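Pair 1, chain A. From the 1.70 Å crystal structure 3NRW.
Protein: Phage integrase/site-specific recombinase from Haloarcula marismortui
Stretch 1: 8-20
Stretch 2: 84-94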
# COMPACT_ATOMS: atom_id res chain seq x y z
N SER A 8 -10.08 4.72 -4.57
CA SER A 8 -9.53 3.68 -5.43
C SER A 8 -8.06 3.58 -5.08
O SER A 8 -7.51 4.46 -4.42
CB SER A 8 -9.67 4.08 -6.90
OG SER A 8 -8.87 5.22 -7.18
N PRO A 9 -7.40 2.50 -5.52
CA PRO A 9 -5.98 2.36 -5.22
C PRO A 9 -5.19 3.59 -5.69
O PRO A 9 -4.42 4.17 -4.92
CB PRO A 9 -5.60 1.09 -5.97
CG PRO A 9 -6.84 0.24 -5.78
CD PRO A 9 -7.95 1.24 -6.07
N ARG A 10 -5.41 4.02 -6.93
CA ARG A 10 -4.69 5.17 -7.46
C ARG A 10 -4.96 6.44 -6.64
O ARG A 10 -4.03 7.17 -6.29
CB ARG A 10 -5.04 5.41 -8.93
CG ARG A 10 -6.50 5.70 -9.20
CD ARG A 10 -6.77 5.84 -10.69
NE ARG A 10 -5.84 6.76 -11.33
CZ ARG A 10 -5.87 7.06 -12.62
NH1 ARG A 10 -6.78 6.50 -13.41
NH2 ARG A 10 -4.99 7.91 -13.14
N GLU A 11 -6.23 6.70 -6.32
CA GLU A 11 -6.57 7.88 -5.54
C GLU A 11 -5.91 7.84 -4.17
O GLU A 11 -5.36 8.84 -3.70
CB GLU A 11 -8.08 8.00 -5.36
CG GLU A 11 -8.86 8.13 -6.65
CD GLU A 11 -10.35 8.23 -6.39
OE1 GLU A 11 -10.89 7.36 -5.67
OE2 GLU A 11 -10.97 9.18 -6.92
N ALA A 12 -5.98 6.68 -3.52
CA ALA A 12 -5.39 6.49 -2.19
C ALA A 12 -3.88 6.65 -2.23
O ALA A 12 -3.27 7.17 -1.29
CB ALA A 12 -5.76 5.11 -1.65
N ARG A 13 -3.27 6.18 -3.32
CA ARG A 13 -1.82 6.28 -3.49
C ARG A 13 -1.45 7.76 -3.63
O ARG A 13 -0.57 8.25 -2.92
CB ARG A 13 -1.39 5.48 -4.73
CG ARG A 13 0.12 5.42 -5.02
CD ARG A 13 0.59 6.62 -5.84
NE ARG A 13 -0.33 6.93 -6.93
CZ ARG A 13 -0.47 6.22 -8.05
NH1 ARG A 13 0.27 5.13 -8.24
NH2 ARG A 13 -1.35 6.59 -8.96
N ASP A 14 -2.13 8.49 -4.52
CA ASP A 14 -1.85 9.91 -4.71
C ASP A 14 -2.06 10.70 -3.42
O ASP A 14 -1.28 11.59 -3.09
CB ASP A 14 -2.74 10.55 -5.79
CG ASP A 14 -2.53 9.96 -7.19
OD1 ASP A 14 -1.45 9.41 -7.47
OD2 ASP A 14 -3.45 10.10 -8.02
N ARG A 15 -3.13 10.37 -2.70
CA ARG A 15 -3.44 11.07 -1.46
C ARG A 15 -2.34 10.90 -0.43
O ARG A 15 -1.94 11.86 0.24
CB ARG A 15 -4.76 10.56 -0.88
CG ARG A 15 -5.42 11.53 0.09
CD ARG A 15 -6.65 10.90 0.72
NE ARG A 15 -7.38 11.82 1.59
CZ ARG A 15 -8.33 12.65 1.18
NH1 ARG A 15 -8.68 12.70 -0.10
NH2 ARG A 15 -8.95 13.43 2.05
N TYR A 16 -1.84 9.68 -0.31
CA TYR A 16 -0.78 9.36 0.63
C TYR A 16 0.51 10.12 0.30
O TYR A 16 1.13 10.72 1.19
CB TYR A 16 -0.52 7.85 0.64
CG TYR A 16 0.60 7.42 1.55
CD1 TYR A 16 0.52 7.61 2.93
CD2 TYR A 16 1.76 6.83 1.03
CE1 TYR A 16 1.56 7.23 3.78
CE2 TYR A 16 2.81 6.45 1.87
CZ TYR A 16 2.70 6.65 3.24
OH TYR A 16 3.74 6.29 4.07
N LEU A 17 0.91 10.11 -0.97
CA LEU A 17 2.14 10.80 -1.36
C LEU A 17 2.06 12.30 -1.07
O LEU A 17 3.03 12.90 -0.59
CB LEU A 17 2.43 10.57 -2.84
CG LEU A 17 2.63 9.11 -3.25
CD1 LEU A 17 3.00 9.05 -4.72
CD2 LEU A 17 3.73 8.45 -2.40
N ALA A 18 0.91 12.91 -1.34
CA ALA A 18 0.72 14.33 -1.08
C ALA A 18 0.79 14.58 0.42
O ALA A 18 1.36 15.58 0.87
CB ALA A 18 -0.64 14.79 -1.63
N HIS A 19 0.20 13.67 1.18
CA HIS A 19 0.18 13.75 2.64
C HIS A 19 1.58 13.66 3.25
O HIS A 19 1.87 14.32 4.25
CB HIS A 19 -0.71 12.64 3.22
CG HIS A 19 -0.50 12.39 4.68
ND1 HIS A 19 0.29 11.36 5.15
CD2 HIS A 19 -0.96 13.04 5.77
CE1 HIS A 19 0.31 11.39 6.47
NE2 HIS A 19 -0.45 12.39 6.87
N ARG A 20 2.44 12.85 2.64
CA ARG A 20 3.81 12.68 3.13
C ARG A 20 4.72 13.77 2.55
O ARG A 20 5.85 13.96 3.00
CB ARG A 20 4.35 11.30 2.73
CG ARG A 20 3.72 10.14 3.49
CD ARG A 20 4.15 10.15 4.95
NE ARG A 20 5.60 10.09 5.08
CZ ARG A 20 6.25 9.97 6.23
NH1 ARG A 20 5.58 9.89 7.37
NH2 ARG A 20 7.58 9.92 6.24
N LYS A 84 2.34 -1.06 4.69
CA LYS A 84 1.80 -1.01 6.05
C LYS A 84 1.52 0.43 6.50
O LYS A 84 0.44 0.72 7.01
CB LYS A 84 2.78 -1.67 7.03
CG LYS A 84 2.38 -1.52 8.49
CD LYS A 84 1.23 -2.43 8.85
CE LYS A 84 1.72 -3.70 9.54
NZ LYS A 84 2.22 -3.41 10.91
N ASN A 85 2.49 1.31 6.31
CA ASN A 85 2.32 2.70 6.72
C ASN A 85 1.21 3.37 5.93
O ASN A 85 0.49 4.23 6.44
CB ASN A 85 3.62 3.48 6.52
CG ASN A 85 4.75 2.92 7.35
OD1 ASN A 85 4.52 2.29 8.38
ND2 ASN A 85 5.98 3.16 6.92
N TRP A 86 1.08 2.97 4.67
CA TRP A 86 0.04 3.52 3.81
C TRP A 86 -1.33 3.15 4.37
O TRP A 86 -2.19 4.02 4.52
CB TRP A 86 0.22 2.98 2.40
CG TRP A 86 -0.77 3.44 1.39
CD1 TRP A 86 -1.39 4.65 1.33
CD2 TRP A 86 -1.17 2.71 0.23
NE1 TRP A 86 -2.15 4.73 0.17
CE2 TRP A 86 -2.03 3.56 -0.52
CE3 TRP A 86 -0.88 1.44 -0.26
CZ2 TRP A 86 -2.60 3.16 -1.73
CZ3 TRP A 86 -1.45 1.04 -1.48
CH2 TRP A 86 -2.30 1.90 -2.19
N LEU A 87 -1.53 1.88 4.69
CA LEU A 87 -2.81 1.44 5.23
C LEU A 87 -3.11 2.09 6.58
O LEU A 87 -4.28 2.32 6.90
CB LEU A 87 -2.85 -0.08 5.34
CG LEU A 87 -2.75 -0.82 4.00
CD1 LEU A 87 -2.93 -2.31 4.23
CD2 LEU A 87 -3.82 -0.30 3.03
N GLU A 88 -2.08 2.38 7.37
CA GLU A 88 -2.30 3.02 8.67
C GLU A 88 -2.88 4.41 8.42
O GLU A 88 -3.78 4.85 9.13
CB GLU A 88 -0.98 3.14 9.45
CG GLU A 88 -0.34 1.80 9.75
CD GLU A 88 0.84 1.89 10.70
OE1 GLU A 88 1.61 2.87 10.61
OE2 GLU A 88 1.01 0.97 11.52
N TYR A 89 -2.35 5.10 7.41
CA TYR A 89 -2.84 6.43 7.06
C TYR A 89 -4.30 6.33 6.63
O TYR A 89 -5.15 7.09 7.09
CB TYR A 89 -2.00 7.02 5.91
CG TYR A 89 -2.62 8.25 5.27
CD1 TYR A 89 -2.87 9.40 6.01
CD2 TYR A 89 -2.95 8.25 3.91
CE1 TYR A 89 -3.44 10.53 5.42
CE2 TYR A 89 -3.52 9.37 3.32
CZ TYR A 89 -3.76 10.51 4.08
OH TYR A 89 -4.34 11.62 3.51
N LEU A 90 -4.59 5.39 5.73
CA LEU A 90 -5.95 5.21 5.25
C LEU A 90 -6.92 4.82 6.36
O LEU A 90 -8.08 5.21 6.33
CB LEU A 90 -5.99 4.17 4.13
CG LEU A 90 -5.23 4.52 2.85
CD1 LEU A 90 -5.40 3.38 1.86
CD2 LEU A 90 -5.74 5.83 2.25
N ALA A 91 -6.45 4.04 7.33
CA ALA A 91 -7.31 3.65 8.43
C ALA A 91 -7.65 4.88 9.27
O ALA A 91 -8.79 5.06 9.71
CB ALA A 91 -6.64 2.59 9.30
N ARG A 92 -6.66 5.75 9.48
CA ARG A 92 -6.88 6.97 10.26
C ARG A 92 -7.92 7.86 9.60
O ARG A 92 -8.73 8.49 10.29
CB ARG A 92 -5.57 7.75 10.43
CG ARG A 92 -5.74 9.07 11.19
CD ARG A 92 -4.40 9.62 11.69
NE ARG A 92 -3.52 10.08 10.62
CZ ARG A 92 -3.71 11.18 9.91
NH1 ARG A 92 -4.76 11.95 10.13
NH2 ARG A 92 -2.83 11.53 8.98
N ILE A 93 -7.90 7.93 8.27
CA ILE A 93 -8.86 8.76 7.56
C ILE A 93 -10.12 8.02 7.13
O ILE A 93 -10.83 8.47 6.23
CB ILE A 93 -8.23 9.47 6.34
CG1 ILE A 93 -7.69 8.45 5.35
CG2 ILE A 93 -7.13 10.40 6.81
CD1 ILE A 93 -7.23 9.08 4.05
N ASP A 94 -10.38 6.89 7.77
CA ASP A 94 -11.59 6.12 7.52
C ASP A 94 -11.78 5.55 6.11
O ASP A 94 -12.91 5.28 5.70
CB ASP A 94 -12.81 7.00 7.89
CG ASP A 94 -12.64 7.69 9.24
OD1 ASP A 94 -12.39 6.98 10.24
OD2 ASP A 94 -12.76 8.93 9.30
O HOH W 1 6.34 4.52 4.02

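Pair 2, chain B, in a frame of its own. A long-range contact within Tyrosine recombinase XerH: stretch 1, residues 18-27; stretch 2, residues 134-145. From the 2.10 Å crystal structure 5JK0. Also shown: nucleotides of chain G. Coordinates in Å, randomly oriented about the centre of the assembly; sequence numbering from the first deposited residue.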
# COMPACT_ATOMS: atom_id res chain seq x y z
N LEU B 18 23.97 16.06 25.62
CA LEU B 18 25.15 15.21 25.70
C LEU B 18 25.06 14.06 24.70
O LEU B 18 26.03 13.74 24.01
CB LEU B 18 25.31 14.67 27.12
CG LEU B 18 26.73 14.34 27.58
CD1 LEU B 18 27.60 15.58 27.52
CD2 LEU B 18 26.71 13.76 28.99
N TRP B 19 23.89 13.44 24.62
CA TRP B 19 23.68 12.31 23.71
C TRP B 19 23.56 12.74 22.26
O TRP B 19 24.01 12.03 21.36
CB TRP B 19 22.43 11.52 24.12
CG TRP B 19 22.65 10.63 25.30
CD1 TRP B 19 22.13 10.78 26.55
CD2 TRP B 19 23.45 9.44 25.34
NE1 TRP B 19 22.56 9.76 27.37
CE2 TRP B 19 23.38 8.93 26.65
CE3 TRP B 19 24.23 8.77 24.39
CZ2 TRP B 19 24.04 7.77 27.03
CZ3 TRP B 19 24.89 7.61 24.78
CH2 TRP B 19 24.79 7.13 26.09
N ILE B 20 22.97 13.91 22.03
CA ILE B 20 22.84 14.45 20.67
C ILE B 20 24.22 14.74 20.08
O ILE B 20 24.48 14.42 18.92
CB ILE B 20 21.98 15.73 20.65
CG1 ILE B 20 20.53 15.40 21.01
CG2 ILE B 20 22.03 16.38 19.28
CD1 ILE B 20 19.62 16.61 20.99
N GLY B 21 25.09 15.33 20.89
CA GLY B 21 26.44 15.63 20.47
C GLY B 21 27.23 14.38 20.12
O GLY B 21 27.98 14.36 19.14
N ARG B 22 27.05 13.34 20.92
CA ARG B 22 27.71 12.06 20.67
C ARG B 22 27.21 11.42 19.38
O ARG B 22 27.99 10.88 18.60
CB ARG B 22 27.49 11.10 21.84
CG ARG B 22 28.21 11.49 23.12
CD ARG B 22 27.67 10.72 24.31
NE ARG B 22 28.38 11.05 25.54
CZ ARG B 22 27.90 10.82 26.76
NH1 ARG B 22 26.69 10.27 26.90
NH2 ARG B 22 28.61 11.15 27.83
N PHE B 23 25.90 11.50 19.16
CA PHE B 23 25.29 10.92 17.96
C PHE B 23 25.74 11.64 16.70
O PHE B 23 26.08 11.00 15.70
CB PHE B 23 23.76 10.97 18.07
CG PHE B 23 23.05 10.52 16.83
CD1 PHE B 23 23.05 9.19 16.45
CD2 PHE B 23 22.38 11.43 16.03
CE1 PHE B 23 22.40 8.77 15.31
CE2 PHE B 23 21.72 11.02 14.88
CZ PHE B 23 21.73 9.69 14.52
N LEU B 24 25.74 12.97 16.74
CA LEU B 24 26.11 13.77 15.58
C LEU B 24 27.58 13.59 15.21
O LEU B 24 27.95 13.67 14.04
CB LEU B 24 25.80 15.25 15.82
CG LEU B 24 24.32 15.61 15.85
CD1 LEU B 24 24.13 17.09 16.17
CD2 LEU B 24 23.66 15.26 14.52
N ARG B 25 28.43 13.34 16.21
CA ARG B 25 29.84 13.09 15.95
C ARG B 25 30.02 11.74 15.29
O ARG B 25 30.86 11.57 14.41
CB ARG B 25 30.66 13.15 17.24
CG ARG B 25 32.17 13.10 16.99
CD ARG B 25 32.95 12.95 18.28
NE ARG B 25 34.39 13.11 18.06
CZ ARG B 25 35.20 12.13 17.66
NH1 ARG B 25 36.49 12.37 17.48
NH2 ARG B 25 34.72 10.92 17.43
N TYR B 26 29.21 10.77 15.71
CA TYR B 26 29.24 9.43 15.13
C TYR B 26 28.83 9.47 13.66
O TYR B 26 29.42 8.79 12.83
CB TYR B 26 28.33 8.48 15.90
CG TYR B 26 27.97 7.23 15.13
CD1 TYR B 26 28.91 6.24 14.90
CD2 TYR B 26 26.69 7.05 14.63
CE1 TYR B 26 28.59 5.10 14.19
CE2 TYR B 26 26.36 5.91 13.92
CZ TYR B 26 27.31 4.94 13.70
OH TYR B 26 26.99 3.81 12.99
N LYS B 27 27.81 10.26 13.36
CA LYS B 27 27.32 10.39 11.99
C LYS B 27 28.38 11.04 11.10
O LYS B 27 28.51 10.70 9.93
CB LYS B 27 26.02 11.19 11.95
CG LYS B 27 24.90 10.59 12.77
CD LYS B 27 24.62 9.14 12.38
CE LYS B 27 24.04 9.05 10.98
NZ LYS B 27 23.71 7.64 10.61
N LEU B 134 14.46 8.61 14.95
CA LEU B 134 14.66 7.17 15.08
C LEU B 134 16.13 6.83 15.25
O LEU B 134 16.49 5.96 16.04
CB LEU B 134 14.09 6.43 13.87
CG LEU B 134 12.56 6.38 13.74
CD1 LEU B 134 12.16 5.63 12.48
CD2 LEU B 134 11.94 5.73 14.97
N GLY B 135 16.98 7.53 14.51
CA GLY B 135 18.42 7.30 14.57
C GLY B 135 19.03 7.67 15.91
O GLY B 135 19.91 6.97 16.41
N LEU B 136 18.55 8.76 16.50
CA LEU B 136 19.09 9.24 17.77
C LEU B 136 18.84 8.25 18.90
O LEU B 136 19.76 7.89 19.63
CB LEU B 136 18.48 10.60 18.13
CG LEU B 136 18.88 11.16 19.50
CD1 LEU B 136 20.38 11.39 19.58
CD2 LEU B 136 18.12 12.45 19.80
N PHE B 137 17.60 7.81 19.04
CA PHE B 137 17.22 6.95 20.16
C PHE B 137 17.60 5.49 19.92
O PHE B 137 17.69 4.70 20.86
CB PHE B 137 15.72 7.08 20.45
CG PHE B 137 15.34 8.42 21.00
CD1 PHE B 137 15.48 8.70 22.35
CD2 PHE B 137 14.85 9.42 20.17
CE1 PHE B 137 15.14 9.93 22.87
CE2 PHE B 137 14.51 10.66 20.68
CZ PHE B 137 14.66 10.92 22.03
N SER B 138 17.82 5.13 18.66
CA SER B 138 18.38 3.82 18.35
C SER B 138 19.84 3.80 18.79
O SER B 138 20.34 2.79 19.28
CB SER B 138 18.27 3.51 16.85
OG SER B 138 18.90 2.27 16.54
N TYR B 139 20.50 4.94 18.63
CA TYR B 139 21.89 5.11 19.04
C TYR B 139 22.02 5.08 20.56
O TYR B 139 22.94 4.46 21.09
CB TYR B 139 22.44 6.42 18.48
CG TYR B 139 23.86 6.74 18.91
CD1 TYR B 139 24.95 6.23 18.21
CD2 TYR B 139 24.11 7.57 20.00
CE1 TYR B 139 26.24 6.52 18.60
CE2 TYR B 139 25.39 7.87 20.39
CZ TYR B 139 26.46 7.34 19.69
OH TYR B 139 27.74 7.64 20.08
N ILE B 140 21.10 5.74 21.25
CA ILE B 140 21.11 5.78 22.71
C ILE B 140 20.89 4.38 23.30
O ILE B 140 21.53 4.00 24.27
CB ILE B 140 20.05 6.75 23.26
CG1 ILE B 140 20.33 8.17 22.77
CG2 ILE B 140 20.03 6.72 24.78
CD1 ILE B 140 19.31 9.19 23.24
N ASP B 141 19.98 3.62 22.69
CA ASP B 141 19.70 2.26 23.13
C ASP B 141 20.92 1.35 23.01
O ASP B 141 21.04 0.36 23.73
CB ASP B 141 18.55 1.65 22.33
CG ASP B 141 17.20 2.25 22.69
OD1 ASP B 141 17.10 2.90 23.76
OD2 ASP B 141 16.24 2.07 21.91
N LYS B 142 21.82 1.69 22.09
CA LYS B 142 22.97 0.84 21.79
C LYS B 142 24.26 1.32 22.45
O LYS B 142 25.28 0.64 22.38
CB LYS B 142 23.18 0.74 20.28
CG LYS B 142 22.02 0.10 19.53
CD LYS B 142 22.17 0.29 18.03
CE LYS B 142 20.96 -0.23 17.28
NZ LYS B 142 21.06 0.04 15.82
N GLN B 143 24.22 2.49 23.08
CA GLN B 143 25.43 3.07 23.65
C GLN B 143 25.30 3.45 25.12
O GLN B 143 26.22 4.03 25.70
CB GLN B 143 25.86 4.30 22.84
CG GLN B 143 26.12 4.02 21.37
CD GLN B 143 27.24 3.01 21.14
OE1 GLN B 143 28.14 2.87 21.97
NE2 GLN B 143 27.18 2.31 20.01
N ASN B 144 24.16 3.14 25.74
CA ASN B 144 23.99 3.43 27.16
C ASN B 144 24.05 2.16 28.00
O ASN B 144 23.56 1.11 27.59
CB ASN B 144 22.68 4.18 27.41
CG ASN B 144 21.50 3.26 27.60
OD1 ASN B 144 21.20 2.83 28.72
ND2 ASN B 144 20.80 2.95 26.52
N GLN B 145 24.67 2.27 29.17
CA GLN B 145 24.74 1.16 30.12
C GLN B 145 25.24 1.64 31.48
O GLN B 145 26.00 2.60 31.57
CB GLN B 145 25.63 0.04 29.60
CG GLN B 145 27.11 0.38 29.55
CD GLN B 145 27.96 -0.80 29.13
OE1 GLN B 145 27.47 -1.76 28.54
NE2 GLN B 145 29.25 -0.74 29.45
P DT G 19 22.17 6.04 7.68
OP1 DT G 19 22.41 4.76 8.38
OP2 DT G 19 22.20 7.32 8.43
O5' DT G 19 23.21 6.18 6.47
C5' DT G 19 23.35 5.12 5.53
C4' DT G 19 23.41 5.64 4.10
O4' DT G 19 22.09 6.03 3.66
C3' DT G 19 24.31 6.86 3.89
O3' DT G 19 25.17 6.64 2.78
C2' DT G 19 23.32 8.00 3.62
C1' DT G 19 22.17 7.25 2.97
N1 DT G 19 20.86 7.95 3.07
C2 DT G 19 20.17 8.26 1.92
O2 DT G 19 20.58 7.99 0.81
N3 DT G 19 18.98 8.90 2.13
C4 DT G 19 18.42 9.25 3.34
O4 DT G 19 17.34 9.83 3.43
C5 DT G 19 19.20 8.90 4.51
C7 DT G 19 18.69 9.23 5.88
C6 DT G 19 20.37 8.27 4.32

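The sharpest difference is where the large indole sits. In pair 1 it belongs to the second helix, as Trp A86, and packs its edge against the small Ala A12. In pair 2 it belongs to the first helix, as Trp B19, which matches Ala A12, while Leu B136 takes the place of Trp A86. The indole thus changes sides, and the bonding changes with it. Trp A86 NE1 donates a hydrogen bond to Ala A12 O at 3.1 Å. Pair 2 has no hydrogen bond between its stretches.

The backbones are nearly the same. Fourteen central residues superpose with an RMSD of 0.4 Å. The helices cross almost at right angles, at 94° in pair 1 and 100° in pair 2. Their axes approach to 10.5 and 10.0 Å. Each contact buries 531 Å².

The best conserved feature is an aromatic pair. Tyr A16 matches Phe B23, and Tyr A89 matches Tyr B139. All four side chains have chi1 in the t well. The ring at the first position lies against the opposite helix backbone. Trp A86 CA is 4.1 Å from the centroid of the Tyr A16 ring, and Leu B136 CA is 4.0 Å from that of Phe B23. Both CA atoms lie over the ring face. The ring pairs differ in tilt: Tyr A16 and Tyr A89 are oblique, with planes at 45°, whereas Phe B23 turns its edge toward the face of Tyr B139.

Beside these rings, His A19 matches Tyr B26. His A19 stacks face-to-face on Tyr A89, with centroids 4.2 Å apart. Tyr B26 is slid along Tyr B139, so the rings barely overlap; Tyr B26 CB still reaches Tyr B139 CE1 at 3.9 Å.

At the other end, Ala A12 CB touches Leu A90 CD1 at 3.9 Å. Trp B19 fills more space. Its CB meets Ile B140 CD1 at 4.0 Å, and its CH2 reaches Gln B143 O at 3.4 Å. Leu B136 CD1 packs on Phe B23 CB at 3.7 Å.

Asn A85 matches Gly B135. The Tyr A16 hydroxyl and Asn A85 ND2 share a water, with OH and ND2 at 3.1 and 3.2 Å from its oxygen. Phe B23 has no hydroxyl, and its CE1 lies 3.3 Å from Gly B135 O. An ideal CB on this glycine would sit tightly, 3.2 Å from Phe B23 CZ.

Lys B27, matching Arg A20, donates from NZ to OP2 of DT19 at 2.7 Å, a phosphate contact fitting a recombinase.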